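Side-chain contacts in GCN5-related N-acetyltransferase (Anabaena variabilis, PDB 2OZG), which binds coenzyme A and probably transfers an acetyl group to an amine, perhaps of an aminoglycoside, as a member of the GNAT family: residues 38-43 / 192-197; 219-224 / 228-233; 169-174 / 187-192; 17-22 / 50-55. All coordinates share one frame; numbering follows the deposited sequence.

Overall arrangement
Contact 4 comes first along the chain, and its segments alternate with those of contact 1. It sets helix 20-30 against strand 50-55 in the coenzyme A-binding GNAT region. Contact 1 joins helix 37-45 to the loop that follows Leu-192. The centres of contacts 1 and 4 are about 20 Å apart. Contact 3 lies within the span that contact 1 encloses and shares Leu-192 with it. Contact 2, the hairpin of strands 211-222 and 227-236, closes last. Its Arg-232 NH1 holds the carbonyls of Leu-192 and Arg-194, so contacts 1, 2 and 3 meet there. Contacts 2 and 4 are about 35 Å apart between centres. Contact 4 lies in the first GNAT region and contact 2 in the second, and contact 1 bridges the two.

Contact 1. Residues 38-43 / 192-197; sequences SEIYVK and LNRTLD
Arg-194 reaches from the loop after helix 186-192 to the side of helix 37-45, where Ile-40 and Tyr-41 receive it. It has the largest share of the surface buried here. Its CG lies anti to the backbone N (chi1 -177°), which carries the chain toward helix 37-45, and a bend at chi3 (-66°) lays the guanidinium by Ile-40. The methyl CG2 of Ile-40 lies 3.5 Å from NE of Arg-194. It meets the guanidinium obliquely. The side chains run alongside each other in opposing senses, and the same methyl is also near CD and CZ of Arg-194.

Tyr-41 gives a looser contact. NH1 of Arg-194 sits at the edge of its ring, near the ring plane, 4.2 Å from CD1 of Tyr-41.

The polar link is made by one water. It donates to the carbonyl O of Tyr-41 at 2.7 Å and accepts from NH2 of Arg-194 at 2.9 Å. The water lies in the guanidinium plane, at its edge. It bridges the helix backbone to the charged group.

The contact lies at the surface and joins the two GNAT regions. Tyr-41 also packs on Ala-83 and Ala-84 of strand 75-87, and its side chain is about 7 Å from bound coenzyme A. On the loop side, the carbonyl of Arg-194 is held by Arg-232 of strand 227-236, while Val-42 of helix 37-45 packs on Ile-20 of helix 20-30.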
loop_
_atom_site.group_PDB
_atom_site.type_symbol
_atom_site.label_atom_id
_atom_site.label_comp_id
_atom_site.label_asym_id
_atom_site.label_seq_id
_atom_site.Cartn_x
_atom_site.Cartn_y
_atom_site.Cartn_z
ATOM N N SER A 38 19.256 26.430 1.503
ATOM C CA SER A 38 20.681 26.398 1.602
ATOM C C SER A 38 21.280 27.596 2.334
ATOM O O SER A 38 22.306 27.451 2.947
ATOM C CB SER A 38 21.229 26.337 0.185
ATOM O OG SER A 38 22.617 26.497 0.139
ATOM N N GLU A 39 20.669 28.781 2.269
ATOM C CA GLU A 39 21.200 29.961 2.985
ATOM C C GLU A 39 21.220 29.744 4.493
ATOM O O GLU A 39 22.202 30.014 5.183
ATOM C CB GLU A 39 20.347 31.228 2.734
ATOM C CG GLU A 39 20.231 31.733 1.303
ATOM N N ILE A 40 20.103 29.280 5.013
ATOM C CA ILE A 40 19.961 29.003 6.443
ATOM C C ILE A 40 20.991 27.984 6.880
ATOM O O ILE A 40 21.605 28.107 7.931
ATOM C CB ILE A 40 18.552 28.412 6.739
ATOM C CG1 ILE A 40 17.482 29.445 6.428
ATOM C CG2 ILE A 40 18.450 27.966 8.196
ATOM C CD1 ILE A 40 16.122 28.844 6.179
ATOM N N TYR A 41 21.167 26.960 6.052
ATOM C CA TYR A 41 22.098 25.869 6.328
ATOM C C TYR A 41 23.529 26.359 6.353
ATOM O O TYR A 41 24.267 26.117 7.331
ATOM C CB TYR A 41 21.938 24.789 5.261
ATOM C CG TYR A 41 22.869 23.599 5.460
ATOM C CD1 TYR A 41 22.694 22.710 6.523
ATOM C CD2 TYR A 41 23.913 23.351 4.575
ATOM C CE1 TYR A 41 23.566 21.644 6.719
ATOM C CE2 TYR A 41 24.785 22.279 4.756
ATOM C CZ TYR A 41 24.614 21.429 5.830
ATOM O OH TYR A 41 25.478 20.332 5.963
ATOM N N VAL A 42 23.926 27.051 5.280
ATOM C CA VAL A 42 25.288 27.606 5.152
ATOM C C VAL A 42 25.584 28.559 6.293
ATOM O O VAL A 42 26.680 28.526 6.874
ATOM C CB VAL A 42 25.488 28.295 3.764
ATOM C CG1 VAL A 42 26.788 29.079 3.700
ATOM C CG2 VAL A 42 25.491 27.265 2.671
ATOM N N LYS A 43 24.587 29.383 6.628
ATOM C CA LYS A 43 24.674 30.346 7.731
ATOM C C LYS A 43 24.816 29.652 9.100
ATOM O O LYS A 43 25.566 30.107 9.969
ATOM C CB LYS A 43 23.438 31.258 7.722
ATOM C CG LYS A 43 23.374 32.310 8.841
ATOM N N LEU A 192 19.329 21.143 15.530
ATOM C CA LEU A 192 18.330 20.660 16.492
ATOM C C LEU A 192 17.318 21.695 16.894
ATOM O O LEU A 192 16.191 21.397 17.185
ATOM C CB LEU A 192 19.009 20.186 17.771
ATOM C CG LEU A 192 19.735 18.843 17.697
ATOM C CD1 LEU A 192 20.603 18.651 18.917
ATOM C CD2 LEU A 192 18.765 17.701 17.536
ATOM N N ASN A 193 17.754 22.930 16.953
ATOM C CA ASN A 193 16.874 24.034 17.301
ATOM C C ASN A 193 16.090 24.556 16.067
ATOM O O ASN A 193 15.256 25.450 16.169
ATOM C CB ASN A 193 17.743 25.109 17.942
ATOM C CG ASN A 193 16.954 26.144 18.646
ATOM O OD1 ASN A 193 16.176 25.857 19.548
ATOM N ND2 ASN A 193 17.145 27.380 18.243
ATOM N N ARG A 194 16.328 23.976 14.899
ATOM C CA ARG A 194 15.722 24.473 13.682
ATOM C C ARG A 194 14.508 23.679 13.276
ATOM O O ARG A 194 14.545 22.435 13.211
ATOM C CB ARG A 194 16.756 24.386 12.572
ATOM C CG ARG A 194 16.353 24.923 11.190
ATOM C CD ARG A 194 17.543 24.624 10.236
ATOM N NE ARG A 194 18.756 25.378 10.594
ATOM C CZ ARG A 194 20.014 24.974 10.374
ATOM N NH1 ARG A 194 20.273 23.783 9.833
ATOM N NH2 ARG A 194 21.018 25.763 10.730
ATOM N N THR A 195 13.427 24.390 12.996
ATOM C CA THR A 195 12.214 23.759 12.525
ATOM C C THR A 195 11.571 24.571 11.401
ATOM O O THR A 195 11.869 25.747 11.192
ATOM C CB THR A 195 11.140 23.701 13.649
ATOM O OG1 THR A 195 10.908 25.020 14.142
ATOM C CG2 THR A 195 11.596 22.815 14.806
ATOM N N LEU A 196 10.669 23.904 10.707
ATOM C CA LEU A 196 9.796 24.529 9.740
ATOM C C LEU A 196 8.873 25.546 10.457
ATOM O O LEU A 196 8.508 25.349 11.639
ATOM C CB LEU A 196 8.944 23.409 9.107
ATOM C CG LEU A 196 9.769 22.297 8.422
ATOM C CD1 LEU A 196 8.956 21.102 7.931
ATOM C CD2 LEU A 196 10.551 22.918 7.273
ATOM N N ASP A 197 8.490 26.615 9.739
ATOM C CA ASP A 197 7.490 27.624 10.229
ATOM C C ASP A 197 6.207 26.909 10.646
ATOM O O ASP A 197 5.518 27.319 11.577
ATOM C CB ASP A 197 7.150 28.667 9.169
ATOM C CG ASP A 197 8.276 29.661 8.924
ATOM O OD1 ASP A 197 9.448 29.238 8.863
ATOM O OD2 ASP A 197 7.971 30.866 8.747
HETATM O O HOH W 1 23.490 24.714 9.519
#

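Contact 2. Residues 219-224 / 228-233; sequences TQERTR and ILRIRD
Thr-219 and Arg-230 are joined by two backbone hydrogen bonds. The N of Thr-219 donates to O of Arg-230 at 3.0 Å, and N of Arg-230 donates to O of Thr-219 at 2.8 Å. Glu-221 and Ile-228 form the next hydrogen-bonded pair, again with a bond in each direction. Between these two pairs, Gln-220 and Leu-229 are a non-hydrogen-bonded pair. There CA of Gln-220 makes a CA-H...O contact of 3.2 Å with O of Ile-228.

A water adds a side-chain link. It hydrogen-bonds with OG1 of Thr-219 at 2.8 Å, donates to O of Arg-230, and accepts in plane from NE of Arg-232. Thr-219 OG1 sits between its backbone N and carbonyl carbon (chi1 57°), which leaves CG2 to meet NH2 of Arg-232 at 3.5 Å. An alanine at Thr-219 is likely to leave the water without one partner and the arginine's NH2 without its methyl neighbour.

These strands, 211-222 and 227-236, form an antiparallel beta hairpin in the second GNAT region. A classic beta bulge interrupts it where Arg-232 and Asp-233 both face Ile-217. NH1 of Arg-232 holds the carbonyls of Leu-192 and Arg-194.

Of the charged groups, Glu-221 and Arg-230 form a salt bridge on the face shared with Thr-219 and Ile-228, but the atomic positions there are doubtful. CD1 of Ile-228 lies 3.6 Å above the guanidinium plane of Arg-230, toward its rim.

On the face of Gln-220 and Leu-229 the side chains touch more lightly. Methyl CD1 of Leu-229 lies 3.9 Å from the amide NE2 of Gln-220, which hydrogen-bonds to Gln-255.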
loop_
_atom_site.group_PDB
_atom_site.type_symbol
_atom_site.label_atom_id
_atom_site.label_comp_id
_atom_site.label_asym_id
_atom_site.label_seq_id
_atom_site.Cartn_x
_atom_site.Cartn_y
_atom_site.Cartn_z
ATOM N N THR A 219 9.426 17.189 18.003
ATOM C CA THR A 219 8.442 17.866 17.168
ATOM C C THR A 219 7.250 16.907 17.014
ATOM O O THR A 219 7.345 15.713 17.342
ATOM C CB THR A 219 8.966 18.222 15.738
ATOM O OG1 THR A 219 9.418 17.038 15.085
ATOM C CG2 THR A 219 10.090 19.242 15.779
ATOM N N GLN A 220 6.120 17.423 16.578
ATOM C CA GLN A 220 4.955 16.597 16.380
ATOM C C GLN A 220 4.415 17.022 15.042
ATOM O O GLN A 220 4.513 18.194 14.695
ATOM C CB GLN A 220 3.858 16.948 17.386
ATOM C CG GLN A 220 4.249 17.002 18.822
ATOM C CD GLN A 220 3.024 17.253 19.667
ATOM O OE1 GLN A 220 2.303 18.267 19.483
ATOM N NE2 GLN A 220 2.744 16.327 20.552
ATOM N N GLU A 221 3.717 16.122 14.372
ATOM C CA GLU A 221 3.068 16.468 13.116
ATOM C C GLU A 221 2.001 15.468 12.822
ATOM O O GLU A 221 2.014 14.374 13.364
ATOM C CB GLU A 221 4.074 16.492 11.951
ATOM C CG GLU A 221 4.920 15.243 11.842
ATOM C CD GLU A 221 5.933 15.304 10.687
ATOM O OE1 GLU A 221 5.496 15.587 9.558
ATOM O OE2 GLU A 221 7.149 15.068 10.928
ATOM N N ARG A 222 1.081 15.861 11.941
ATOM C CA ARG A 222 0.041 14.986 11.426
ATOM C C ARG A 222 0.385 14.699 9.979
ATOM O O ARG A 222 0.646 15.628 9.218
ATOM C CB ARG A 222 -1.314 15.647 11.458
ATOM C CG ARG A 222 -1.785 15.856 12.851
ATOM C CD ARG A 222 -3.276 16.240 12.878
ATOM N NE ARG A 222 -3.690 16.364 14.267
ATOM C CZ ARG A 222 -3.973 15.338 15.065
ATOM N NH1 ARG A 222 -3.945 14.086 14.617
ATOM N NH2 ARG A 222 -4.295 15.558 16.323
ATOM N N THR A 223 0.386 13.422 9.608
ATOM C CA THR A 223 0.704 12.999 8.241
ATOM C C THR A 223 -0.522 12.318 7.636
ATOM O O THR A 223 -1.623 12.414 8.204
ATOM C CB THR A 223 1.905 12.031 8.254
ATOM O OG1 THR A 223 1.491 10.736 8.718
ATOM C CG2 THR A 223 3.038 12.597 9.146
ATOM N N ARG A 224 -0.343 11.677 6.474
ATOM C CA ARG A 224 -1.423 10.895 5.824
ATOM C C ARG A 224 -1.674 9.657 6.679
ATOM O O ARG A 224 -2.808 9.312 6.954
ATOM C CB ARG A 224 -1.034 10.468 4.403
ATOM N N ILE A 228 2.439 11.763 14.518
ATOM C CA ILE A 228 3.757 11.288 14.920
ATOM C C ILE A 228 4.493 12.326 15.743
ATOM O O ILE A 228 4.405 13.528 15.495
ATOM C CB ILE A 228 4.557 10.934 13.666
ATOM C CG1 ILE A 228 5.887 10.344 13.999
ATOM C CG2 ILE A 228 4.792 12.192 12.779
ATOM C CD1 ILE A 228 6.451 9.491 12.815
ATOM N N LEU A 229 5.182 11.831 16.754
ATOM C CA LEU A 229 5.985 12.653 17.589
ATOM C C LEU A 229 7.384 12.193 17.315
ATOM O O LEU A 229 7.720 11.011 17.515
ATOM C CB LEU A 229 5.579 12.465 19.042
ATOM C CG LEU A 229 6.311 13.326 20.076
ATOM C CD1 LEU A 229 5.415 13.560 21.313
ATOM C CD2 LEU A 229 7.654 12.807 20.480
ATOM N N ARG A 230 8.213 13.096 16.830
ATOM C CA ARG A 230 9.598 12.707 16.453
ATOM C C ARG A 230 10.575 13.267 17.475
ATOM O O ARG A 230 10.761 14.489 17.546
ATOM C CB ARG A 230 9.928 13.241 15.064
ATOM C CG ARG A 230 8.912 12.896 13.964
ATOM C CD ARG A 230 9.379 13.450 12.601
ATOM N NE ARG A 230 8.386 13.258 11.542
ATOM C CZ ARG A 230 8.328 12.175 10.764
ATOM N NH1 ARG A 230 9.124 11.154 10.968
ATOM N NH2 ARG A 230 7.405 12.077 9.818
ATOM N N ILE A 231 11.184 12.391 18.286
ATOM C CA ILE A 231 12.153 12.800 19.261
ATOM C C ILE A 231 13.499 12.986 18.544
ATOM O O ILE A 231 14.075 12.030 18.046
ATOM C CB ILE A 231 12.274 11.779 20.402
ATOM C CG1 ILE A 231 10.948 11.664 21.183
ATOM C CG2 ILE A 231 13.382 12.175 21.350
ATOM C CD1 ILE A 231 10.886 10.517 22.198
ATOM N N ARG A 232 14.027 14.208 18.520
ATOM C CA ARG A 232 15.308 14.442 17.821
ATOM C C ARG A 232 16.510 14.364 18.720
ATOM O O ARG A 232 17.600 14.127 18.229
ATOM C CB ARG A 232 15.321 15.748 17.059
ATOM C CG ARG A 232 14.867 16.928 17.841
ATOM C CD ARG A 232 14.869 18.251 17.032
ATOM N NE ARG A 232 13.967 18.253 15.888
ATOM C CZ ARG A 232 13.904 19.260 15.007
ATOM N NH1 ARG A 232 14.687 20.327 15.136
ATOM N NH2 ARG A 232 13.077 19.214 14.007
ATOM N N ASP A 233 16.342 14.533 20.028
ATOM C CA ASP A 233 17.470 14.389 20.933
ATOM C C ASP A 233 16.875 14.088 22.298
ATOM O O ASP A 233 15.778 14.508 22.601
ATOM C CB ASP A 233 18.299 15.687 20.970
ATOM C CG ASP A 233 19.629 15.533 21.666
ATOM O OD1 ASP A 233 20.131 14.376 21.775
ATOM O OD2 ASP A 233 20.200 16.604 22.053
HETATM O O HOH W 2 12.043 16.069 15.554
#

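Contact 3. Residues 169-174 / 187-192; sequences ELYQQQ and AIWQGL
Tyr-171 and Trp-189 join two helices, 165-177 and 186-192, through an offset edge-to-face (T-shaped) aromatic pair. This is the one side-chain contact between segments 169-174 and 187-192. It lies away from the coenzyme A site.

At the start of the first segment, Glu-169 serves its own helix. Its carbonyl O accepts a bond of 2.9 Å from NE2 of Gln-173, one turn on. The donor stands above the carbonyl plane, while the acceptor lies in the amide plane of Gln-173.

Tyr-171 carries the contact. Its CG is anti to the backbone N, and this torsion (chi1 179°) carries the ring toward helix 186-192, where its face meets the edge of the indole. The ring centroid is 5.5 Å from that of the six-membered ring of Trp-189, with the planes at 78°. At its far end the OH of Tyr-171 hydrogen-bonds to the carbonyl O of Leu-182. Arg-184 makes cation-pi contacts with both Tyr-171 and Trp-189, which ties the two rings to a shared charge. With an alanine here in place of Trp-189, a gap is likely to open beside the ring of Tyr-171, and Arg-184 would probably lose an aromatic partner.

Further on, Gln-174 fastens the helix to its surroundings, bonding through NE2 to the hydroxyl of Tyr-181 and through OE1 to the backbone N of Thr-236.

The indole does its touching with the outer part of the six-membered ring. CZ2 of Trp-189 lies 3.9 Å from CG of Tyr-171, and CH2 of Trp-189 lies 3.8 Å from CB of Tyr-171, which sits at the indole edge near its plane.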
loop_
_atom_site.group_PDB
_atom_site.type_symbol
_atom_site.label_atom_id
_atom_site.label_comp_id
_atom_site.label_asym_id
_atom_site.label_seq_id
_atom_site.Cartn_x
_atom_site.Cartn_y
_atom_site.Cartn_z
ATOM N N GLU A 169 25.109 20.706 29.261
ATOM C CA GLU A 169 25.703 20.034 30.405
ATOM C C GLU A 169 25.211 18.604 30.628
ATOM O O GLU A 169 25.973 17.750 31.060
ATOM C CB GLU A 169 25.536 20.909 31.640
ATOM C CG GLU A 169 26.250 22.259 31.471
ATOM C CD GLU A 169 25.883 23.253 32.551
ATOM O OE1 GLU A 169 25.058 22.897 33.424
ATOM O OE2 GLU A 169 26.420 24.379 32.533
ATOM N N LEU A 170 23.934 18.354 30.356
ATOM C CA LEU A 170 23.402 17.007 30.388
ATOM C C LEU A 170 23.905 16.229 29.174
ATOM O O LEU A 170 24.212 15.049 29.283
ATOM C CB LEU A 170 21.867 17.038 30.401
ATOM C CG LEU A 170 21.214 17.520 31.715
ATOM C CD1 LEU A 170 19.741 17.839 31.549
ATOM C CD2 LEU A 170 21.416 16.516 32.832
ATOM N N TYR A 171 23.925 16.860 28.009
ATOM C CA TYR A 171 24.429 16.209 26.797
ATOM C C TYR A 171 25.841 15.712 26.964
ATOM O O TYR A 171 26.147 14.556 26.683
ATOM C CB TYR A 171 24.326 17.114 25.580
ATOM C CG TYR A 171 24.882 16.398 24.372
ATOM C CD1 TYR A 171 24.139 15.479 23.667
ATOM C CD2 TYR A 171 26.192 16.597 24.003
ATOM C CE1 TYR A 171 24.697 14.770 22.610
ATOM C CE2 TYR A 171 26.735 15.919 22.939
ATOM C CZ TYR A 171 25.994 15.021 22.251
ATOM O OH TYR A 171 26.610 14.368 21.211
ATOM N N GLN A 172 26.728 16.595 27.387
ATOM C CA GLN A 172 28.132 16.206 27.544
ATOM C C GLN A 172 28.330 15.087 28.573
ATOM O O GLN A 172 29.337 14.393 28.505
ATOM C CB GLN A 172 29.026 17.428 27.809
ATOM C CG GLN A 172 30.521 17.169 27.451
ATOM C CD GLN A 172 31.286 18.437 27.073
ATOM O OE1 GLN A 172 31.103 19.504 27.684
ATOM N NE2 GLN A 172 32.166 18.323 26.060
ATOM N N GLN A 173 27.396 14.906 29.520
ATOM C CA GLN A 173 27.473 13.757 30.442
ATOM C C GLN A 173 27.124 12.425 29.791
ATOM O O GLN A 173 27.780 11.458 30.017
ATOM C CB GLN A 173 26.588 13.952 31.660
ATOM C CG GLN A 173 27.101 14.968 32.574
ATOM C CD GLN A 173 26.123 15.295 33.694
ATOM O OE1 GLN A 173 26.013 14.541 34.678
ATOM N NE2 GLN A 173 25.457 16.470 33.581
ATOM N N GLN A 174 26.043 12.372 29.036
ATOM C CA GLN A 174 25.698 11.166 28.254
ATOM C C GLN A 174 26.750 10.914 27.134
ATOM O O GLN A 174 27.072 9.778 26.784
ATOM C CB GLN A 174 24.276 11.354 27.662
ATOM C CG GLN A 174 23.839 10.219 26.787
ATOM C CD GLN A 174 22.333 10.045 26.704
ATOM O OE1 GLN A 174 21.650 10.037 27.735
ATOM N NE2 GLN A 174 21.807 9.835 25.467
ATOM N N ALA A 187 26.950 23.797 15.008
ATOM C CA ALA A 187 26.008 23.585 13.914
ATOM C C ALA A 187 25.034 22.471 14.194
ATOM O O ALA A 187 23.905 22.466 13.659
ATOM C CB ALA A 187 26.798 23.244 12.620
ATOM N N ILE A 188 25.477 21.499 14.987
ATOM C CA ILE A 188 24.638 20.346 15.320
ATOM C C ILE A 188 23.494 20.832 16.214
ATOM O O ILE A 188 22.326 20.507 16.022
ATOM C CB ILE A 188 25.401 19.242 16.080
ATOM C CG1 ILE A 188 26.726 18.825 15.404
ATOM C CG2 ILE A 188 24.534 18.058 16.319
ATOM C CD1 ILE A 188 26.656 18.163 14.123
ATOM N N TRP A 189 23.855 21.609 17.218
ATOM C CA TRP A 189 22.884 22.203 18.099
ATOM C C TRP A 189 21.931 23.115 17.307
ATOM O O TRP A 189 20.751 23.156 17.589
ATOM C CB TRP A 189 23.584 23.001 19.188
ATOM C CG TRP A 189 24.201 22.163 20.238
ATOM C CD1 TRP A 189 25.522 21.983 20.468
ATOM C CD2 TRP A 189 23.509 21.425 21.244
ATOM N NE1 TRP A 189 25.703 21.163 21.551
ATOM C CE2 TRP A 189 24.482 20.812 22.052
ATOM C CE3 TRP A 189 22.157 21.226 21.543
ATOM C CZ2 TRP A 189 24.150 20.039 23.160
ATOM C CZ3 TRP A 189 21.825 20.418 22.624
ATOM C CH2 TRP A 189 22.823 19.835 23.417
ATOM N N GLN A 190 22.483 23.902 16.378
ATOM C CA GLN A 190 21.685 24.740 15.481
ATOM C C GLN A 190 20.621 23.959 14.737
ATOM O O GLN A 190 19.459 24.377 14.638
ATOM C CB GLN A 190 22.590 25.385 14.435
ATOM C CG GLN A 190 23.427 26.548 14.929
ATOM C CD GLN A 190 22.657 27.790 15.154
ATOM O OE1 GLN A 190 21.503 27.923 14.749
ATOM N NE2 GLN A 190 23.308 28.747 15.781
ATOM N N GLY A 191 21.029 22.842 14.164
ATOM C CA GLY A 191 20.104 22.002 13.418
ATOM C C GLY A 191 19.004 21.502 14.289
ATOM O O GLY A 191 17.869 21.467 13.859
ATOM N N LEU A 192 19.329 21.143 15.530
ATOM C CA LEU A 192 18.330 20.660 16.492
ATOM C C LEU A 192 17.318 21.695 16.894
ATOM O O LEU A 192 16.191 21.397 17.185
ATOM C CB LEU A 192 19.009 20.186 17.771
ATOM C CG LEU A 192 19.735 18.843 17.697
ATOM C CD1 LEU A 192 20.603 18.651 18.917
ATOM C CD2 LEU A 192 18.765 17.701 17.536
#

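Contact 4. Residues 17-22 / 50-55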
loop_
_atom_site.group_PDB
_atom_site.type_symbol
_atom_site.label_atom_id
_atom_site.label_comp_id
_atom_site.label_asym_id
_atom_site.label_seq_id
_atom_site.Cartn_x
_atom_site.Cartn_y
_atom_site.Cartn_z
ATOM N N GLN A 17 33.242 34.974 -0.083
ATOM C CA GLN A 17 32.080 35.698 -0.542
ATOM C C GLN A 17 31.967 35.586 -2.040
ATOM O O GLN A 17 30.895 35.758 -2.586
ATOM C CB GLN A 17 32.202 37.187 -0.160
ATOM C CG GLN A 17 31.879 37.503 1.279
ATOM C CD GLN A 17 30.390 37.439 1.541
ATOM O OE1 GLN A 17 29.815 36.360 1.773
ATOM N NE2 GLN A 17 29.749 38.610 1.513
ATOM N N GLU A 18 33.079 35.323 -2.713
ATOM C CA GLU A 18 33.096 35.275 -4.164
ATOM C C GLU A 18 32.464 34.013 -4.710
ATOM O O GLU A 18 31.967 33.999 -5.847
ATOM C CB GLU A 18 34.531 35.372 -4.674
ATOM C CG GLU A 18 34.660 35.696 -6.169
ATOM C CD GLU A 18 34.239 37.144 -6.540
ATOM O OE1 GLU A 18 34.271 38.029 -5.648
ATOM O OE2 GLU A 18 33.906 37.382 -7.737
ATOM N N ASN A 19 32.456 32.945 -3.924
ATOM C CA ASN A 19 31.917 31.687 -4.414
ATOM C C ASN A 19 30.871 30.983 -3.536
ATOM O O ASN A 19 30.394 29.957 -3.947
ATOM C CB ASN A 19 33.081 30.721 -4.703
ATOM C CG ASN A 19 33.924 30.425 -3.441
ATOM O OD1 ASN A 19 33.401 30.435 -2.308
ATOM N ND2 ASN A 19 35.215 30.136 -3.633
ATOM N N ILE A 20 30.511 31.509 -2.366
ATOM C CA ILE A 20 29.582 30.788 -1.446
ATOM C C ILE A 20 28.131 30.682 -1.958
ATOM O O ILE A 20 27.392 29.755 -1.610
ATOM C CB ILE A 20 29.596 31.419 -0.006
ATOM C CG1 ILE A 20 28.942 30.501 1.027
ATOM C CG2 ILE A 20 28.922 32.803 -0.012
ATOM C CD1 ILE A 20 29.498 29.046 1.019
ATOM N N GLN A 21 27.705 31.623 -2.774
ATOM C CA GLN A 21 26.372 31.509 -3.360
ATOM C C GLN A 21 26.285 30.419 -4.406
ATOM O O GLN A 21 25.253 29.765 -4.492
ATOM C CB GLN A 21 25.957 32.776 -4.057
ATOM C CG GLN A 21 25.541 33.869 -3.147
ATOM C CD GLN A 21 25.309 35.128 -3.914
ATOM O OE1 GLN A 21 24.191 35.629 -3.958
ATOM N NE2 GLN A 21 26.359 35.626 -4.583
ATOM N N GLN A 22 27.306 30.333 -5.274
ATOM C CA GLN A 22 27.360 29.299 -6.264
ATOM C C GLN A 22 27.383 28.000 -5.523
ATOM O O GLN A 22 26.664 27.126 -5.900
ATOM C CB GLN A 22 28.611 29.346 -7.127
ATOM C CG GLN A 22 28.592 30.357 -8.243
ATOM C CD GLN A 22 29.939 31.014 -8.449
ATOM O OE1 GLN A 22 30.343 31.876 -7.670
ATOM N NE2 GLN A 22 30.627 30.632 -9.510
ATOM N N PHE A 50 33.247 26.089 5.093
ATOM C CA PHE A 50 33.047 25.507 3.756
ATOM C C PHE A 50 34.318 25.561 2.888
ATOM O O PHE A 50 35.209 26.425 3.043
ATOM C CB PHE A 50 31.874 26.116 3.044
ATOM C CG PHE A 50 30.552 25.728 3.606
ATOM C CD1 PHE A 50 29.995 26.449 4.635
ATOM C CD2 PHE A 50 29.826 24.706 3.051
ATOM C CE1 PHE A 50 28.742 26.112 5.116
ATOM C CE2 PHE A 50 28.576 24.356 3.538
ATOM C CZ PHE A 50 28.036 25.069 4.560
ATOM N N ARG A 51 34.428 24.569 2.034
ATOM C CA ARG A 51 35.560 24.405 1.139
ATOM C C ARG A 51 34.973 24.214 -0.227
ATOM O O ARG A 51 33.877 23.636 -0.385
ATOM C CB ARG A 51 36.346 23.124 1.467
ATOM C CG ARG A 51 36.925 23.112 2.828
ATOM C CD ARG A 51 37.942 24.237 2.952
ATOM N NE ARG A 51 38.508 24.285 4.288
ATOM C CZ ARG A 51 38.025 25.003 5.283
ATOM N NH1 ARG A 51 36.966 25.791 5.151
ATOM N NH2 ARG A 51 38.629 24.936 6.433
ATOM N N VAL A 52 35.750 24.629 -1.210
ATOM C CA VAL A 52 35.319 24.588 -2.609
ATOM C C VAL A 52 36.322 23.891 -3.471
ATOM O O VAL A 52 37.495 24.031 -3.248
ATOM C CB VAL A 52 35.166 26.065 -3.144
ATOM C CG1 VAL A 52 35.053 26.099 -4.652
ATOM C CG2 VAL A 52 33.940 26.729 -2.487
ATOM N N ILE A 53 35.859 23.134 -4.465
ATOM C CA ILE A 53 36.753 22.592 -5.496
ATOM C C ILE A 53 36.395 23.227 -6.842
ATOM O O ILE A 53 35.212 23.364 -7.182
ATOM C CB ILE A 53 36.739 21.036 -5.557
ATOM C CG1 ILE A 53 37.798 20.514 -6.509
ATOM C CG2 ILE A 53 35.400 20.487 -5.946
ATOM C CD1 ILE A 53 37.794 19.027 -6.602
ATOM N N TYR A 54 37.422 23.668 -7.569
ATOM C CA TYR A 54 37.243 24.263 -8.874
ATOM C C TYR A 54 37.738 23.320 -9.928
ATOM O O TYR A 54 38.676 22.597 -9.690
ATOM C CB TYR A 54 38.088 25.527 -9.033
ATOM C CG TYR A 54 37.585 26.753 -8.306
ATOM C CD1 TYR A 54 37.882 26.974 -6.972
ATOM C CD2 TYR A 54 36.836 27.717 -8.979
ATOM C CE1 TYR A 54 37.421 28.119 -6.324
ATOM C CE2 TYR A 54 36.370 28.842 -8.340
ATOM C CZ TYR A 54 36.663 29.043 -7.016
ATOM O OH TYR A 54 36.179 30.177 -6.400
ATOM N N ARG A 55 37.105 23.359 -11.094
ATOM C CA ARG A 55 37.560 22.618 -12.264
ATOM C C ARG A 55 37.761 23.724 -13.283
ATOM O O ARG A 55 36.799 24.370 -13.730
ATOM C CB ARG A 55 36.535 21.608 -12.751
ATOM C CG ARG A 55 37.088 20.684 -13.829
ATOM C CD ARG A 55 36.006 19.764 -14.383
ATOM N NE ARG A 55 36.495 18.965 -15.506
ATOM C CZ ARG A 55 36.655 19.427 -16.751
ATOM N NH1 ARG A 55 36.396 20.705 -17.059
ATOM N NH2 ARG A 55 37.117 18.611 -17.698
#
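The start of helix 20-30 packs over strand 50-55 in the first GNAT region, and Asn-19, at the N-cap position, makes the main link. Its side chain gives the helix no capping bond. Instead, ND2 of Asn-19 donates to OH of Tyr-54 at 2.9 Å. The bond is almost straight, with an N-H...O angle of 175°. The hydroxyl lies in the amide plane, while amide and ring planes are turned 51° apart. Asn-19 CG is tucked between the backbone N and carbonyl carbon (chi1 60°), which brings the amide toward the strand. OD1 of Asn-19 accepts from the backbone N of Ser-16, so the amide is held at both ends.

Val-52 meets this amide from the opposite direction. Its methyl CG2 lies 3.7 Å from OD1 of Asn-19 and almost as near to ND2.

Farther along, CD1 of Ile-20 rests 4.3 Å from CB of Phe-50. It approaches the phenyl ring obliquely.

Strand 50-55 lies between strands 10-14 and 58-72, antiparallel to both. Tyr-54 also packs on Thr-13 and Val-59 of these neighbours. Helix 37-45 closes the other end, where Val-42 touches both Ile-20 and Phe-50.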